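Local atomic coordinates of N-acyl-D-glutamate deacylase (Bordetella bronchiseptica, PDB entry 3GIP), a protein that hydrolyses N-acyl-D-glutamate to release the acyl group, probably with the help of bound zinc, as a member of the amidohydrolase superfamily. Residues A[229-234]-A[264-269]; A[277-282]-A[352-357]. All coordinates share one frame; numbering follows the deposited sequence.

Contact 1 (A[229-234]-A[264-269])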
loop_
_atom_site.group_PDB
_atom_site.type_symbol
_atom_site.label_atom_id
_atom_site.label_comp_id
_atom_site.label_asym_id
_atom_site.label_seq_id
_atom_site.Cartn_x
_atom_site.Cartn_y
_atom_site.Cartn_z
ATOM N N ALA A 229 6.412 0.850 20.025
ATOM C CA ALA A 229 6.142 1.573 18.784
ATOM C C ALA A 229 4.651 1.641 18.468
ATOM O O ALA A 229 4.151 2.676 18.028
ATOM C CB ALA A 229 6.896 0.926 17.632
ATOM N N VAL A 230 3.940 0.539 18.680
ATOM C CA VAL A 230 2.505 0.525 18.433
ATOM C C VAL A 230 1.815 1.416 19.465
ATOM O O VAL A 230 0.917 2.187 19.130
ATOM C CB VAL A 230 1.934 -0.915 18.515
ATOM C CG1 VAL A 230 0.409 -0.882 18.571
ATOM C CG2 VAL A 230 2.388 -1.713 17.300
ATOM N N GLU A 231 2.239 1.309 20.722
ATOM C CA GLU A 231 1.665 2.121 21.791
ATOM C C GLU A 231 1.843 3.608 21.485
ATOM O O GLU A 231 0.952 4.414 21.751
ATOM C CB GLU A 231 2.335 1.775 23.128
ATOM C CG GLU A 231 2.037 2.729 24.293
ATOM C CD GLU A 231 0.556 2.857 24.617
ATOM O OE1 GLU A 231 -0.231 1.962 24.235
ATOM O OE2 GLU A 231 0.178 3.857 25.274
ATOM N N GLU A 232 2.990 3.963 20.913
ATOM C CA GLU A 232 3.272 5.357 20.582
ATOM C C GLU A 232 2.255 5.951 19.610
ATOM O O GLU A 232 1.764 7.062 19.821
ATOM C CB GLU A 232 4.684 5.491 19.995
ATOM C CG GLU A 232 4.984 6.875 19.419
ATOM C CD GLU A 232 6.421 7.031 18.960
ATOM O OE1 GLU A 232 7.043 6.018 18.581
ATOM O OE2 GLU A 232 6.928 8.176 18.962
ATOM N N VAL A 233 1.934 5.222 18.547
ATOM C CA VAL A 233 0.975 5.743 17.580
ATOM C C VAL A 233 -0.466 5.624 18.072
ATOM O O VAL A 233 -1.331 6.393 17.655
ATOM C CB VAL A 233 1.125 5.066 16.193
ATOM C CG1 VAL A 233 2.503 5.365 15.624
ATOM C CG2 VAL A 233 0.900 3.569 16.299
ATOM N N LEU A 234 -0.733 4.668 18.958
ATOM C CA LEU A 234 -2.086 4.534 19.489
ATOM C C LEU A 234 -2.345 5.680 20.464
ATOM O O LEU A 234 -3.460 6.192 20.549
ATOM C CB LEU A 234 -2.271 3.189 20.201
ATOM C CG LEU A 234 -2.346 1.958 19.293
ATOM C CD1 LEU A 234 -2.596 0.722 20.145
ATOM C CD2 LEU A 234 -3.462 2.129 18.269
ATOM N N LEU A 264 -1.730 -6.400 18.969
ATOM C CA LEU A 264 -3.109 -6.483 18.508
ATOM C C LEU A 264 -4.068 -6.286 19.680
ATOM O O LEU A 264 -5.167 -5.759 19.508
ATOM C CB LEU A 264 -3.362 -7.834 17.832
ATOM C CG LEU A 264 -2.585 -8.032 16.526
ATOM C CD1 LEU A 264 -2.807 -9.450 16.015
ATOM C CD2 LEU A 264 -3.034 -7.005 15.491
ATOM N N ALA A 265 -3.650 -6.705 20.870
ATOM C CA ALA A 265 -4.482 -6.541 22.058
ATOM C C ALA A 265 -4.580 -5.051 22.370
ATOM O O ALA A 265 -5.632 -4.555 22.778
ATOM C CB ALA A 265 -3.873 -7.291 23.243
ATOM N N ASN A 266 -3.476 -4.342 22.159
ATOM C CA ASN A 266 -3.424 -2.906 22.413
ATOM C C ASN A 266 -4.309 -2.205 21.390
ATOM O O ASN A 266 -5.068 -1.291 21.719
ATOM C CB ASN A 266 -1.980 -2.417 22.297
ATOM C CG ASN A 266 -1.758 -1.082 22.974
ATOM O OD1 ASN A 266 -2.685 -0.491 23.528
ATOM N ND2 ASN A 266 -0.520 -0.600 22.937
ATOM N N ILE A 267 -4.209 -2.649 20.142
ATOM C CA ILE A 267 -5.015 -2.094 19.064
ATOM C C ILE A 267 -6.492 -2.304 19.394
ATOM O O ILE A 267 -7.313 -1.403 19.220
ATOM C CB ILE A 267 -4.655 -2.778 17.728
ATOM C CG1 ILE A 267 -3.288 -2.266 17.261
ATOM C CG2 ILE A 267 -5.735 -2.528 16.685
ATOM C CD1 ILE A 267 -2.736 -2.965 16.034
ATOM N N ASP A 268 -6.828 -3.492 19.887
ATOM C CA ASP A 268 -8.209 -3.786 20.247
ATOM C C ASP A 268 -8.698 -2.882 21.372
ATOM O O ASP A 268 -9.837 -2.421 21.345
ATOM C CB ASP A 268 -8.358 -5.254 20.654
ATOM C CG ASP A 268 -8.331 -6.193 19.462
ATOM O OD1 ASP A 268 -8.470 -5.710 18.317
ATOM O OD2 ASP A 268 -8.190 -7.417 19.667
ATOM N N ARG A 269 -7.845 -2.620 22.359
ATOM C CA ARG A 269 -8.243 -1.753 23.463
ATOM C C ARG A 269 -8.540 -0.349 22.949
ATOM O O ARG A 269 -9.461 0.316 23.427
ATOM C CB ARG A 269 -7.151 -1.694 24.537
ATOM C CG ARG A 269 -7.006 -2.977 25.348
ATOM C CD ARG A 269 -6.180 -2.753 26.615
ATOM N NE ARG A 269 -4.760 -2.528 26.345
ATOM C CZ ARG A 269 -3.898 -3.484 26.007
ATOM N NH1 ARG A 269 -4.306 -4.741 25.894
ATOM N NH2 ARG A 269 -2.624 -3.184 25.790
#

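Contact 2 (A[277-282]-A[352-357]). With FMT (formic acid), chain D.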
loop_
_atom_site.group_PDB
_atom_site.type_symbol
_atom_site.label_atom_id
_atom_site.label_comp_id
_atom_site.label_asym_id
_atom_site.label_seq_id
_atom_site.Cartn_x
_atom_site.Cartn_y
_atom_site.Cartn_z
ATOM N N VAL A 277 -9.014 2.394 14.397
ATOM C CA VAL A 277 -7.691 1.860 14.131
ATOM C C VAL A 277 -7.773 0.648 13.218
ATOM O O VAL A 277 -8.623 -0.227 13.396
ATOM C CB VAL A 277 -6.966 1.455 15.441
ATOM C CG1 VAL A 277 -7.738 0.363 16.152
ATOM C CG2 VAL A 277 -5.545 0.999 15.131
ATOM N N ALA A 278 -6.902 0.622 12.219
ATOM C CA ALA A 278 -6.844 -0.491 11.286
ATOM C C ALA A 278 -5.376 -0.790 11.024
ATOM O O ALA A 278 -4.493 -0.133 11.573
ATOM C CB ALA A 278 -7.563 -0.140 9.985
ATOM N N LEU A 279 -5.111 -1.791 10.196
ATOM C CA LEU A 279 -3.739 -2.154 9.879
ATOM C C LEU A 279 -3.711 -2.885 8.551
ATOM O O LEU A 279 -4.754 -3.139 7.948
ATOM C CB LEU A 279 -3.157 -3.063 10.971
ATOM C CG LEU A 279 -3.849 -4.418 11.196
ATOM C CD1 LEU A 279 -2.855 -5.394 11.807
ATOM C CD2 LEU A 279 -5.061 -4.270 12.102
ATOM N N ASP A 280 -2.511 -3.207 8.085
ATOM C CA ASP A 280 -2.382 -3.947 6.844
ATOM C C ASP A 280 -1.099 -4.757 6.838
ATOM O O ASP A 280 -0.169 -4.485 7.604
ATOM C CB ASP A 280 -2.453 -3.003 5.623
ATOM C CG ASP A 280 -1.446 -1.861 5.683
ATOM O OD1 ASP A 280 -0.236 -2.100 5.483
ATOM O OD2 ASP A 280 -1.874 -0.711 5.928
ATOM N N ILE A 281 -1.076 -5.782 5.995
ATOM C CA ILE A 281 0.093 -6.639 5.850
ATOM C C ILE A 281 0.240 -7.078 4.401
ATOM O O ILE A 281 -0.676 -6.916 3.590
ATOM C CB ILE A 281 -0.023 -7.956 6.693
ATOM C CG1 ILE A 281 -1.243 -8.779 6.251
ATOM C CG2 ILE A 281 -0.105 -7.641 8.166
ATOM C CD1 ILE A 281 -0.981 -9.773 5.113
ATOM N N TYR A 282 1.420 -7.603 4.082
ATOM C CA TYR A 282 1.668 -8.207 2.783
ATOM C C TYR A 282 1.929 -9.648 3.235
ATOM O O TYR A 282 2.482 -9.874 4.313
ATOM C CB TYR A 282 2.866 -7.580 2.045
ATOM C CG TYR A 282 4.084 -7.280 2.876
ATOM C CD1 TYR A 282 4.970 -8.291 3.248
ATOM C CD2 TYR A 282 4.364 -5.976 3.280
ATOM C CE1 TYR A 282 6.105 -8.011 4.001
ATOM C CE2 TYR A 282 5.491 -5.683 4.033
ATOM C CZ TYR A 282 6.359 -6.705 4.391
ATOM O OH TYR A 282 7.473 -6.417 5.138
ATOM N N LYS A 352 0.243 -14.571 9.194
ATOM C CA LYS A 352 -1.098 -15.085 8.971
ATOM C C LYS A 352 -2.060 -14.702 10.095
ATOM O O LYS A 352 -3.212 -14.346 9.831
ATOM C CB LYS A 352 -1.046 -16.609 8.804
ATOM C CG LYS A 352 -0.404 -17.056 7.496
ATOM C CD LYS A 352 -0.307 -18.576 7.414
ATOM C CE LYS A 352 0.102 -19.029 6.025
ATOM N NZ LYS A 352 0.293 -20.507 5.964
ATOM N N ARG A 353 -1.602 -14.771 11.345
ATOM C CA ARG A 353 -2.463 -14.412 12.471
ATOM C C ARG A 353 -2.819 -12.930 12.438
ATOM O O ARG A 353 -3.942 -12.542 12.766
ATOM C CB ARG A 353 -1.786 -14.726 13.810
ATOM C CG ARG A 353 -1.608 -16.201 14.109
ATOM C CD ARG A 353 -1.381 -16.417 15.603
ATOM N NE ARG A 353 -0.167 -15.767 16.098
ATOM C CZ ARG A 353 1.061 -16.263 15.964
ATOM N NH1 ARG A 353 1.245 -17.423 15.351
ATOM N NH2 ARG A 353 2.108 -15.602 16.443
ATOM N N ILE A 354 -1.853 -12.103 12.057
ATOM C CA ILE A 354 -2.083 -10.667 11.981
ATOM C C ILE A 354 -3.120 -10.388 10.899
ATOM O O ILE A 354 -4.028 -9.579 11.097
ATOM C CB ILE A 354 -0.774 -9.913 11.666
ATOM C CG1 ILE A 354 0.190 -10.067 12.845
ATOM C CG2 ILE A 354 -1.065 -8.431 11.407
ATOM C CD1 ILE A 354 1.580 -9.523 12.584
ATOM N N PHE A 355 -2.999 -11.072 9.764
ATOM C CA PHE A 355 -3.950 -10.882 8.679
ATOM C C PHE A 355 -5.367 -11.236 9.127
ATOM O O PHE A 355 -6.336 -10.633 8.675
ATOM C CB PHE A 355 -3.578 -11.736 7.463
ATOM C CG PHE A 355 -4.584 -11.658 6.348
ATOM C CD1 PHE A 355 -4.921 -10.427 5.790
ATOM C CD2 PHE A 355 -5.226 -12.802 5.885
ATOM C CE1 PHE A 355 -5.889 -10.337 4.790
ATOM C CE2 PHE A 355 -6.195 -12.720 4.884
ATOM C CZ PHE A 355 -6.526 -11.486 4.339
ATOM N N GLN A 356 -5.487 -12.213 10.018
ATOM C CA GLN A 356 -6.800 -12.618 10.497
ATOM C C GLN A 356 -7.485 -11.562 11.357
ATOM O O GLN A 356 -8.694 -11.624 11.566
ATOM C CB GLN A 356 -6.698 -13.933 11.272
ATOM C CG GLN A 356 -6.432 -15.124 10.377
ATOM C CD GLN A 356 -6.358 -16.424 11.149
ATOM O OE1 GLN A 356 -5.546 -16.568 12.061
ATOM N NE2 GLN A 356 -7.206 -17.380 10.784
ATOM N N HIS A 357 -6.725 -10.593 11.860
ATOM C CA HIS A 357 -7.336 -9.557 12.683
ATOM C C HIS A 357 -8.441 -8.888 11.866
ATOM O O HIS A 357 -8.249 -8.575 10.692
ATOM C CB HIS A 357 -6.297 -8.526 13.121
ATOM C CG HIS A 357 -6.834 -7.508 14.075
ATOM N ND1 HIS A 357 -7.646 -6.467 13.673
ATOM C CD2 HIS A 357 -6.743 -7.413 15.423
ATOM C CE1 HIS A 357 -8.032 -5.779 14.731
ATOM N NE2 HIS A 357 -7.500 -6.333 15.806
HETATM C C FMT D . 8.684 -3.290 5.027
HETATM O O1 FMT D . 9.114 -3.751 3.999
HETATM O O2 FMT D . 7.732 -3.943 5.699
#

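Contact 1 (A[229-234]-A[264-269])
Asn266 and Glu231 make the polar link between helix 226-240 and helix 260-272, which run side by side with their segment axes 9.9 Å apart and only 13° from parallel. The amide ND2 of Asn266 donates to the carboxylate OE1 of Glu231 over 2.9 Å, in a nearly straight bond with an N-H...O angle of 170°. The acceptor lies in the amide plane and is reached through its anti lone pair, and the carboxylate and amide planes are almost coplanar. Glu231 reaches this position through a bend in its chain at chi2 (58°), which turns CD out of the extended path. Its other oxygen, OE2, forms a salt bridge with Arg238, about two turns further along the same helix, so the carboxylate is gripped at both oxygens.

The apolar contacts lie beside this bond, toward strand 277-281. Leu234 lays its CD1 methyl against the amide of Asn266, 3.5 Å from CG, the two side chains running past each other in opposite senses. On the Ile267 side the packing is looser: its CG1 lies 4.2 Å from CG1 of Val230, whose side chain it crosses at about a right angle, and a similar distance from CD1 of Leu234.

Two neighbouring outer helices of the TIM-barrel-type amidohydrolase domain are thus joined by hydrocarbon packing and one directed bond. The nearly straight, coplanar bond, with the Leu234 methyl against the amide, would restrain the rotation of the Asn266 amide, while Arg238 would offset the charge of the carboxylate that receives it.

Contact 2 (A[277-282]-A[352-357])
Ile354 is the first residue of segment 352-357 to meet strand 277-281, and it does so through a single methyl. Its CG2, anti to the backbone N, comes to 3.5 Å from CD1 of Leu279 and to the same distance from CG2 of Ile281, the Ile281 CG2 - Ile354 CG2 approach being tighter than usual van der Waals contact. One methyl group therefore touches two strand residues of the same face, the Ile354 side chain running obliquely to both.

Phe355 follows with its CB and the near part of its ring. CG1 of Ile281 lies 4.0 Å from CB of Phe355, and CD1 of Ile281 is equally close to that CB; both carbons also approach CD1 of the ring. Ile281 crosses the phenylalanine at about a right angle: chi1 of 60° puts its CG1, the branch that meets Phe355, between the backbone N and the carbonyl carbon, and leaves CG2 for Ile354. Phe355 also packs on Val384 and Tyr388 of helix 376-391.

His357, just past the helical turns, closes the contact at Leu279. The leucine CD2 sits 3.7 Å from ND1 of the imidazole, and the side chains cross at about a right angle. Both ring nitrogens have polar partners: ND1 with the backbone N of Cys359, NE2 with Asp268.

Beyond these residues, Tyr282 donates from OH to O2 of a formate at 2.5 Å, with Lys250, Arg376 and Ser288 binding the same ion, probably from the crystallisation liquor. The contact is mostly hydrocarbon packing of an outer helix on a strand of the TIM-barrel-type domain, with one imidazole at its end, and the histidine, held at both nitrogens, presents a fixed ring for Leu279 to pack against.

Both contacts are buried, but contact 1 lies farther from the centre of the chain, about 20 Å against 13 Å for contact 2. Contact 1 joins two outer helices and includes a charged side chain at its edge; contact 2 sets a helix on a barrel strand and is mainly apolar, without hydrogen bonds between its segments. Helix 260-272 is followed, after a short link, by strand 277-281, so one continuous piece of chain serves both. They also touch directly: Asp268 OD1 lies 2.8 Å from His357 NE2, a probable hydrogen bond, and Ile267 CG2 packs 3.6 Å from Val277 CG1. Leu264 also meets the His357 ring, tying helix 260-272 to the end of helix 348-356.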